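Local structure of galactose mutarotase-like protein (Clostridium acetobutylicum, 3OS7) at residues K5-I13 with K122-V131; P80-F88 with Q303-N311. The protein probably binds carbohydrates and may interconvert the alpha and beta anomers of aldoses such as galactose. All blocks are in the same frame, centred on the assembly; numbering follows the deposited sequence. Where two conformers were deposited one is given.

Contact 1: K5-I13 with K122-V131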
loop_
_atom_site.group_PDB
_atom_site.type_symbol
_atom_site.label_atom_id
_atom_site.label_comp_id
_atom_site.label_asym_id
_atom_site.label_seq_id
_atom_site.Cartn_x
_atom_site.Cartn_y
_atom_site.Cartn_z
ATOM N N LYS A 5 12.158 10.340 26.012
ATOM C CA LYS A 5 10.842 10.993 26.049
ATOM C C LYS A 5 9.996 10.787 24.778
ATOM O O LYS A 5 8.777 10.932 24.808
ATOM C CB LYS A 5 10.999 12.490 26.295
ATOM N N ASP A 6 10.652 10.428 23.673
ATOM C CA ASP A 6 9.998 10.316 22.367
ATOM C C ASP A 6 9.678 8.858 22.008
ATOM O O ASP A 6 9.404 8.544 20.845
ATOM C CB ASP A 6 10.884 10.957 21.299
ATOM C CG ASP A 6 12.216 10.253 21.150
ATOM O OD1 ASP A 6 12.543 9.375 21.998
ATOM O OD2 ASP A 6 12.948 10.585 20.189
ATOM N N LEU A 7 9.698 7.977 23.014
ATOM C CA LEU A 7 9.280 6.604 22.846
ATOM C C LEU A 7 8.018 6.320 23.641
ATOM O O LEU A 7 8.051 6.331 24.862
ATOM C CB LEU A 7 10.407 5.652 23.267
ATOM C CG LEU A 7 10.114 4.155 23.211
ATOM C CD1 LEU A 7 9.977 3.672 21.729
ATOM C CD2 LEU A 7 11.243 3.422 23.940
ATOM N N TRP A 8 6.910 6.036 22.952
ATOM C CA TRP A 8 5.632 5.794 23.626
ATOM C C TRP A 8 4.579 5.227 22.692
ATOM O O TRP A 8 4.718 5.278 21.451
ATOM C CB TRP A 8 5.109 7.065 24.329
ATOM C CG TRP A 8 5.128 8.301 23.492
ATOM C CD1 TRP A 8 6.102 9.253 23.465
ATOM C CD2 TRP A 8 4.138 8.711 22.542
ATOM N NE1 TRP A 8 5.768 10.244 22.566
ATOM C CE2 TRP A 8 4.573 9.932 21.983
ATOM C CE3 TRP A 8 2.904 8.175 22.127
ATOM C CZ2 TRP A 8 3.832 10.627 21.037
ATOM C CZ3 TRP A 8 2.177 8.861 21.181
ATOM C CH2 TRP A 8 2.662 10.063 20.621
ATOM N N ILE A 9 3.543 4.671 23.300
ATOM C CA ILE A 9 2.367 4.164 22.587
ATOM C C ILE A 9 1.161 4.607 23.383
ATOM O O ILE A 9 1.064 4.325 24.563
ATOM C CB ILE A 9 2.335 2.633 22.479
ATOM C CG1 ILE A 9 3.597 2.114 21.748
ATOM C CG2 ILE A 9 1.029 2.166 21.800
ATOM C CD1 ILE A 9 3.672 0.581 21.665
ATOM N N LYS A 10 0.212 5.247 22.710
ATOM C CA LYS A 10 -1.000 5.797 23.350
ATOM C C LYS A 10 -2.231 5.313 22.606
ATOM O O LYS A 10 -2.330 5.482 21.396
ATOM C CB LYS A 10 -0.945 7.318 23.374
ATOM C CG LYS A 10 -2.161 7.996 23.996
ATOM C CD LYS A 10 -1.968 9.503 24.065
ATOM C CE LYS A 10 -3.107 10.178 24.791
ATOM N NZ LYS A 10 -2.868 11.651 24.925
ATOM N N GLU A 11 -3.148 4.683 23.333
ATOM C CA GLU A 11 -4.438 4.334 22.807
ATOM C C GLU A 11 -5.381 5.447 23.228
ATOM O O GLU A 11 -5.443 5.774 24.396
ATOM C CB GLU A 11 -4.874 3.028 23.398
ATOM C CG GLU A 11 -6.215 2.511 22.974
ATOM C CD GLU A 11 -6.419 1.072 23.496
ATOM O OE1 GLU A 11 -5.407 0.390 23.756
ATOM O OE2 GLU A 11 -7.564 0.617 23.617
ATOM N N GLU A 12 -6.103 6.018 22.270
ATOM C CA GLU A 12 -6.983 7.153 22.551
ATOM C C GLU A 12 -8.200 7.122 21.629
ATOM O O GLU A 12 -8.346 6.212 20.830
ATOM C CB GLU A 12 -6.208 8.467 22.420
ATOM C CG GLU A 12 -5.756 8.777 21.027
ATOM C CD GLU A 12 -4.627 9.806 20.975
ATOM O OE1 GLU A 12 -3.488 9.417 20.662
ATOM O OE2 GLU A 12 -4.860 11.000 21.238
ATOM N N ILE A 13 -9.107 8.091 21.792
ATOM C CA ILE A 13 -10.356 8.115 21.036
ATOM C C ILE A 13 -10.215 9.130 19.903
ATOM O O ILE A 13 -9.682 10.209 20.083
ATOM C CB ILE A 13 -11.551 8.518 21.912
ATOM C CG1 ILE A 13 -11.762 7.510 23.056
ATOM C CG2 ILE A 13 -12.818 8.622 21.088
ATOM C CD1 ILE A 13 -11.809 6.063 22.592
ATOM N N LYS A 122 0.948 -4.391 21.429
ATOM C CA LYS A 122 1.525 -3.079 21.644
ATOM C C LYS A 122 2.720 -3.303 22.543
ATOM O O LYS A 122 2.577 -3.907 23.615
ATOM C CB LYS A 122 0.538 -2.134 22.354
ATOM C CG LYS A 122 -0.697 -1.835 21.583
ATOM C CD LYS A 122 -1.637 -0.881 22.363
ATOM C CE LYS A 122 -2.275 -1.503 23.640
ATOM N NZ LYS A 122 -2.783 -0.386 24.541
ATOM N N LYS A 123 3.906 -2.882 22.105
ATOM C CA LYS A 123 5.112 -3.126 22.875
ATOM C C LYS A 123 6.152 -2.080 22.593
ATOM O O LYS A 123 6.424 -1.783 21.419
ATOM C CB LYS A 123 5.680 -4.495 22.473
ATOM C CG LYS A 123 6.972 -4.955 23.168
ATOM C CD LYS A 123 7.206 -6.445 22.808
ATOM C CE LYS A 123 8.326 -7.100 23.607
ATOM N NZ LYS A 123 9.633 -6.863 22.974
ATOM N N ILE A 124 6.731 -1.540 23.663
ATOM C CA ILE A 124 7.942 -0.756 23.553
ATOM C C ILE A 124 9.129 -1.577 24.005
ATOM O O ILE A 124 9.083 -2.272 25.019
ATOM C CB ILE A 124 7.826 0.624 24.234
ATOM C CG1 ILE A 124 7.447 0.576 25.695
ATOM C CG2 ILE A 124 6.756 1.455 23.499
ATOM C CD1 ILE A 124 7.409 1.984 26.354
ATOM N N ASP A 125 10.191 -1.544 23.221
ATOM C CA ASP A 125 11.342 -2.411 23.495
ATOM C C ASP A 125 12.550 -1.906 22.772
ATOM O O ASP A 125 12.489 -1.631 21.567
ATOM C CB ASP A 125 11.071 -3.849 23.045
ATOM C CG ASP A 125 12.193 -4.818 23.454
ATOM O OD1 ASP A 125 12.633 -4.779 24.645
ATOM O OD2 ASP A 125 12.621 -5.610 22.570
ATOM N N GLN A 126 13.655 -1.910 23.518
ATOM C CA GLN A 126 14.835 -1.136 23.213
ATOM C C GLN A 126 14.314 0.269 22.994
ATOM O O GLN A 126 13.641 0.809 23.880
ATOM C CB GLN A 126 15.603 -1.722 22.018
ATOM C CG GLN A 126 15.694 -3.260 22.074
ATOM C CD GLN A 126 17.116 -3.804 21.942
ATOM O OE1 GLN A 126 17.320 -4.902 21.419
ATOM N NE2 GLN A 126 18.098 -3.047 22.431
ATOM N N ASP A 127 14.594 0.841 21.830
ATOM C CA ASP A 127 14.068 2.148 21.487
ATOM C C ASP A 127 13.142 2.070 20.266
ATOM O O ASP A 127 13.148 2.962 19.439
ATOM C CB ASP A 127 15.209 3.141 21.241
ATOM C CG ASP A 127 16.070 3.381 22.499
ATOM O OD1 ASP A 127 15.681 2.921 23.600
ATOM O OD2 ASP A 127 17.136 4.028 22.379
ATOM N N LYS A 128 12.344 1.007 20.186
ATOM C CA LYS A 128 11.354 0.822 19.113
ATOM C C LYS A 128 9.922 0.730 19.672
ATOM O O LYS A 128 9.731 0.226 20.775
ATOM C CB LYS A 128 11.619 -0.476 18.381
ATOM C CG LYS A 128 13.037 -0.562 17.780
ATOM C CD LYS A 128 13.362 -1.967 17.263
ATOM C CE LYS A 128 14.858 -2.106 16.962
ATOM N NZ LYS A 128 15.311 -1.108 15.939
ATOM N N ALA A 129 8.938 1.140 18.871
ATOM C CA ALA A 129 7.536 0.999 19.230
ATOM C C ALA A 129 6.905 0.072 18.225
ATOM O O ALA A 129 6.988 0.310 17.020
ATOM C CB ALA A 129 6.817 2.363 19.280
ATOM N N LEU A 130 6.291 -0.994 18.733
ATOM C CA LEU A 130 5.661 -2.023 17.928
ATOM C C LEU A 130 4.147 -2.055 18.156
ATOM O O LEU A 130 3.673 -2.140 19.301
ATOM C CB LEU A 130 6.269 -3.398 18.253
ATOM C CG LEU A 130 5.684 -4.624 17.552
ATOM C CD1 LEU A 130 6.033 -4.596 16.097
ATOM C CD2 LEU A 130 6.177 -5.924 18.153
ATOM N N VAL A 131 3.396 -1.945 17.059
ATOM C CA VAL A 131 1.943 -2.086 17.083
ATOM C C VAL A 131 1.526 -3.067 16.000
ATOM O O VAL A 131 1.921 -2.940 14.826
ATOM C CB VAL A 131 1.261 -0.763 16.860
ATOM C CG1 VAL A 131 -0.254 -0.968 16.731
ATOM C CG2 VAL A 131 1.576 0.222 17.980
#
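Ile9 stands on the backbone of the hairpin 122-131 with its side chain end-on, while Leu7 and Glu11 reach the hairpin nearer its turn and its open end. In Ile9, CG1 lies anti to the carbonyl carbon (chi1 -59°) and the chain continues extended, which carries CD1 down over the middle of the hairpin. There Ile9 CD1 is 3.5 Å from Lys123 N and 3.6 Å from Leu130 O, the two ends of one of the rungs that pair strands 122-125 and 128-131. Ile124 comes up beside it, and the two side chains run antiparallel alongside one another, so that Ile124 CG2 meets Ile9 CG1 at 3.7 Å. Ala129 CB and Val131 CG2 border Ile9 from the second hairpin strand.

Leu7 turns its CG anti to the backbone N (chi1 177°). This brings Leu7 CD1 to 3.6 Å from Lys128 O and 4.2 Å from Ala129 CB, whereas CD2 is directed at the turn of residues 126-127, whose detail is doubtful because two conformers exist.

At the other end the chemistry changes to charge. The extended Glu11 and the bent Lys122 meet at about a right angle, and Lys122 NZ reaches Glu11 OE1 at 2.8 Å, nearly in line with the C-O bond. Both residues are exposed, and this salt bridge is the sole hydrogen bond between the segments.

The backbones share no rungs: the axes of strands 8-13 and 122-125 pass 7.4 Å apart at 162°. Strand 8-13 pairs instead with strand 18-25, and strand 128-131 with strand 151-160. Apolar side chains thus fill the gap at the edge of two facing antiparallel sheets, the layered arrangement of the beta-sandwich fold of galactose mutarotase-like proteins.

Contact 2: P80-F88 with Q303-N311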
loop_
_atom_site.group_PDB
_atom_site.type_symbol
_atom_site.label_atom_id
_atom_site.label_comp_id
_atom_site.label_asym_id
_atom_site.label_seq_id
_atom_site.Cartn_x
_atom_site.Cartn_y
_atom_site.Cartn_z
ATOM N N PRO A 80 -5.208 -6.308 -4.693
ATOM C CA PRO A 80 -4.971 -4.959 -5.198
ATOM C C PRO A 80 -5.533 -4.803 -6.605
ATOM O O PRO A 80 -5.326 -5.633 -7.463
ATOM C CB PRO A 80 -3.442 -4.846 -5.209
ATOM C CG PRO A 80 -2.981 -6.212 -5.443
ATOM C CD PRO A 80 -3.990 -7.142 -4.797
ATOM N N ASN A 81 -6.242 -3.714 -6.837
ATOM C CA ASN A 81 -6.726 -3.374 -8.150
ATOM C C ASN A 81 -7.760 -4.381 -8.669
ATOM O O ASN A 81 -8.406 -5.090 -7.858
ATOM C CB ASN A 81 -5.534 -3.187 -9.096
ATOM C CG ASN A 81 -5.780 -2.092 -10.117
ATOM O OD1 ASN A 81 -6.541 -2.278 -11.057
ATOM N ND2 ASN A 81 -5.158 -0.942 -9.919
ATOM N N ARG A 82 -7.897 -4.478 -9.992
ATOM C CA ARG A 82 -9.062 -5.084 -10.640
ATOM C C ARG A 82 -9.025 -6.594 -10.934
ATOM O O ARG A 82 -7.987 -7.164 -11.255
ATOM C CB ARG A 82 -9.354 -4.332 -11.938
ATOM C CG ARG A 82 -9.713 -2.894 -11.715
ATOM C CD ARG A 82 -9.456 -2.100 -12.971
ATOM N NE ARG A 82 -9.925 -0.740 -12.781
ATOM C CZ ARG A 82 -9.198 0.256 -12.310
ATOM N NH1 ARG A 82 -7.919 0.093 -12.002
ATOM N NH2 ARG A 82 -9.762 1.437 -12.170
ATOM N N ILE A 83 -10.186 -7.233 -10.760
ATOM C CA ILE A 83 -10.451 -8.560 -11.297
ATOM C C ILE A 83 -11.549 -8.413 -12.338
ATOM O O ILE A 83 -12.683 -7.979 -12.005
ATOM C CB ILE A 83 -10.913 -9.584 -10.224
ATOM C CG1 ILE A 83 -9.960 -9.644 -9.016
ATOM C CG2 ILE A 83 -11.163 -10.992 -10.855
ATOM C CD1 ILE A 83 -8.534 -9.959 -9.324
ATOM N N ASP A 84 -11.222 -8.775 -13.580
ATOM C CA ASP A 84 -12.145 -8.703 -14.715
ATOM C C ASP A 84 -13.494 -9.373 -14.467
ATOM O O ASP A 84 -13.569 -10.572 -14.150
ATOM C CB ASP A 84 -11.410 -9.318 -15.944
ATOM C CG ASP A 84 -12.206 -9.247 -17.241
ATOM O OD1 ASP A 84 -13.365 -8.781 -17.234
ATOM O OD2 ASP A 84 -11.624 -9.666 -18.285
ATOM N N ASP A 85 -14.587 -8.590 -14.557
ATOM C CA ASP A 85 -15.954 -9.115 -14.335
ATOM C C ASP A 85 -16.171 -9.707 -12.944
ATOM O O ASP A 85 -17.150 -10.416 -12.706
ATOM C CB ASP A 85 -16.351 -10.157 -15.421
ATOM C CG ASP A 85 -16.502 -9.567 -16.800
ATOM O OD1 ASP A 85 -16.652 -8.330 -16.934
ATOM O OD2 ASP A 85 -16.449 -10.356 -17.778
ATOM N N GLY A 86 -15.272 -9.404 -12.012
ATOM C CA GLY A 86 -15.323 -9.936 -10.668
ATOM C C GLY A 86 -15.206 -11.445 -10.573
ATOM O O GLY A 86 -15.709 -12.043 -9.608
ATOM N N THR A 87 -14.570 -12.080 -11.556
ATOM C CA THR A 87 -14.552 -13.546 -11.570
ATOM C C THR A 87 -13.248 -14.096 -12.095
ATOM O O THR A 87 -12.582 -13.496 -12.943
ATOM C CB THR A 87 -15.765 -14.140 -12.372
ATOM O OG1 THR A 87 -15.858 -15.576 -12.206
ATOM C CG2 THR A 87 -15.671 -13.798 -13.839
ATOM N N PHE A 88 -12.870 -15.241 -11.542
ATOM C CA PHE A 88 -11.680 -15.972 -12.024
ATOM C C PHE A 88 -11.851 -17.417 -11.602
ATOM O O PHE A 88 -12.694 -17.722 -10.773
ATOM C CB PHE A 88 -10.353 -15.400 -11.492
ATOM C CG PHE A 88 -10.153 -15.523 -9.992
ATOM C CD1 PHE A 88 -10.587 -14.527 -9.137
ATOM C CD2 PHE A 88 -9.533 -16.636 -9.432
ATOM C CE1 PHE A 88 -10.378 -14.615 -7.780
ATOM C CE2 PHE A 88 -9.334 -16.735 -8.067
ATOM C CZ PHE A 88 -9.769 -15.729 -7.237
ATOM N N GLN A 303 2.342 -4.061 -5.381
ATOM C CA GLN A 303 1.489 -5.246 -5.531
ATOM C C GLN A 303 2.338 -6.485 -5.699
ATOM O O GLN A 303 3.392 -6.425 -6.316
ATOM C CB GLN A 303 0.560 -5.129 -6.774
ATOM C CG GLN A 303 -0.180 -3.839 -6.912
ATOM C CD GLN A 303 -1.204 -3.789 -8.045
ATOM O OE1 GLN A 303 -2.060 -2.913 -8.054
ATOM N NE2 GLN A 303 -1.138 -4.723 -8.982
ATOM N N THR A 304 1.865 -7.616 -5.172
ATOM C CA THR A 304 2.545 -8.897 -5.388
ATOM C C THR A 304 2.426 -9.429 -6.807
ATOM O O THR A 304 3.208 -10.272 -7.237
ATOM C CB THR A 304 2.013 -9.977 -4.422
ATOM O OG1 THR A 304 0.586 -10.131 -4.610
ATOM C CG2 THR A 304 2.318 -9.572 -2.993
ATOM N N SER A 305 1.432 -8.957 -7.534
ATOM C CA SER A 305 1.142 -9.474 -8.835
ATOM C C SER A 305 0.576 -8.376 -9.717
ATOM O O SER A 305 0.197 -7.309 -9.247
ATOM C CB SER A 305 0.160 -10.645 -8.753
ATOM O OG SER A 305 -1.158 -10.272 -8.392
ATOM N N ILE A 306 0.514 -8.687 -11.000
ATOM C CA ILE A 306 -0.050 -7.802 -11.975
ATOM C C ILE A 306 -1.552 -7.600 -11.701
ATOM O O ILE A 306 -2.218 -8.434 -11.068
ATOM C CB ILE A 306 0.223 -8.334 -13.415
ATOM C CG1 ILE A 306 0.038 -7.235 -14.447
ATOM C CG2 ILE A 306 -0.638 -9.582 -13.750
ATOM C CD1 ILE A 306 0.541 -7.652 -15.816
ATOM N N ILE A 307 -2.080 -6.483 -12.172
ATOM C CA ILE A 307 -3.514 -6.261 -12.160
ATOM C C ILE A 307 -4.195 -7.448 -12.856
ATOM O O ILE A 307 -3.709 -7.910 -13.889
ATOM C CB ILE A 307 -3.890 -4.976 -12.909
ATOM C CG1 ILE A 307 -3.308 -3.750 -12.210
ATOM C CG2 ILE A 307 -5.447 -4.852 -13.026
ATOM C CD1 ILE A 307 -3.649 -2.415 -12.922
ATOM N N ASN A 308 -5.289 -7.941 -12.277
ATOM C CA ASN A 308 -6.095 -9.042 -12.861
ATOM C C ASN A 308 -5.285 -10.350 -12.970
ATOM O O ASN A 308 -5.555 -11.133 -13.839
ATOM C CB ASN A 308 -6.631 -8.606 -14.235
ATOM C CG ASN A 308 -7.761 -9.509 -14.784
ATOM O OD1 ASN A 308 -8.597 -10.018 -14.045
ATOM N ND2 ASN A 308 -7.809 -9.638 -16.106
ATOM N N SER A 309 -4.290 -10.544 -12.098
ATOM C CA SER A 309 -3.338 -11.660 -12.205
ATOM C C SER A 309 -3.976 -13.066 -12.320
ATOM O O SER A 309 -3.457 -13.894 -13.049
ATOM C CB SER A 309 -2.332 -11.668 -11.040
ATOM O OG SER A 309 -2.924 -11.993 -9.789
ATOM N N PRO A 310 -5.094 -13.340 -11.630
ATOM C CA PRO A 310 -5.677 -14.669 -11.793
ATOM C C PRO A 310 -6.168 -14.987 -13.206
ATOM O O PRO A 310 -6.353 -16.153 -13.537
ATOM C CB PRO A 310 -6.862 -14.643 -10.818
ATOM C CG PRO A 310 -6.571 -13.568 -9.899
ATOM C CD PRO A 310 -5.867 -12.547 -10.673
ATOM N N ASN A 311 -6.376 -13.965 -14.037
ATOM C CA ASN A 311 -6.933 -14.161 -15.373
ATOM C C ASN A 311 -5.978 -13.955 -16.554
ATOM O O ASN A 311 -6.394 -14.149 -17.684
ATOM C CB ASN A 311 -8.133 -13.210 -15.560
ATOM C CG ASN A 311 -9.360 -13.639 -14.771
ATOM O OD1 ASN A 311 -9.747 -14.829 -14.793
ATOM N ND2 ASN A 311 -10.015 -12.670 -14.111
HETATM O O HOH W 1 -5.877 -7.498 -9.345
HETATM O O HOH W 2 -3.638 -0.803 -7.279
HETATM O O HOH W 3 -9.574 -11.071 -17.912
#
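One face of the Phe88 ring is covered by Pro310, whose CB lies 3.5 Å from Phe88 CG and whose CG makes a CH-pi contact over the face, offset toward the rim; the ring also stacks with that of Tyr95. The amide of Asn81 is the second flat group, with Ile307 CD1 lying over its plane 3.5 Å from Asn81 CG. The two contacts fit the loop 303-311, which contains a type II beta turn from Ile306 to Ser309, against the segment 80-88, whose strand 82-90 is broken by turns around Asp84 and Gly86, in the mutarotase-like fold.

Asn81 OD1 takes two bonds from Arg82, one from the backbone N and one from NH1, an arrangement that helps fix the amide and the guanidinium. Arg82 also forms a salt bridge with Glu101, and its side chain is about 4 Å from a bound tartaric acid, probably from the crystallisation liquor, though such molecules often mark pockets. Farther along, Gln303 packs its extended chain against the Pro80 ring. A water joins Gln303 OE1 to Asn81 ND2, and another joins Pro80 O to Asn308 N.

Asn308 sits at the third position of the type II turn with a positive phi, and its CG is anti to the backbone N (chi1 -165°), which sends the amide toward the turn at Asp84. The Asp84 carboxylate itself has Arg216 as its salt-bridge partner. Asn311 ND2 gives Thr87 O a bond of 2.9 Å, close to its own amide plane, and also bonds Asn308 OD1 at 3.0 Å. Asn308 OD1 is gripped twice: Asn311 ND2 and Asp84 N arrive from opposite faces of its carbonyl plane, the bond from Asp84 N being 2.9 Å long and nearly straight at 172°, although the donor stands well above the plane.

In the fold
The two contacts lie on opposite sides of the chain's centre, with their own centres about 37 Å apart and their nearest atoms about 19 Å apart. Contact 1 is a surface contact that brings together the edge strand of the five-stranded N-terminal sheet and a hairpin at the margin of another sheet; aliphatic methyls do most of the work, with one exposed ion pair. Contact 2 is buried and nearer the centre. It joins an irregular loop to a strand broken by turns, and side-chain amides, backbone groups and bridging waters accompany its apolar packing. No strand is common to both, although their segments alternate along the sequence.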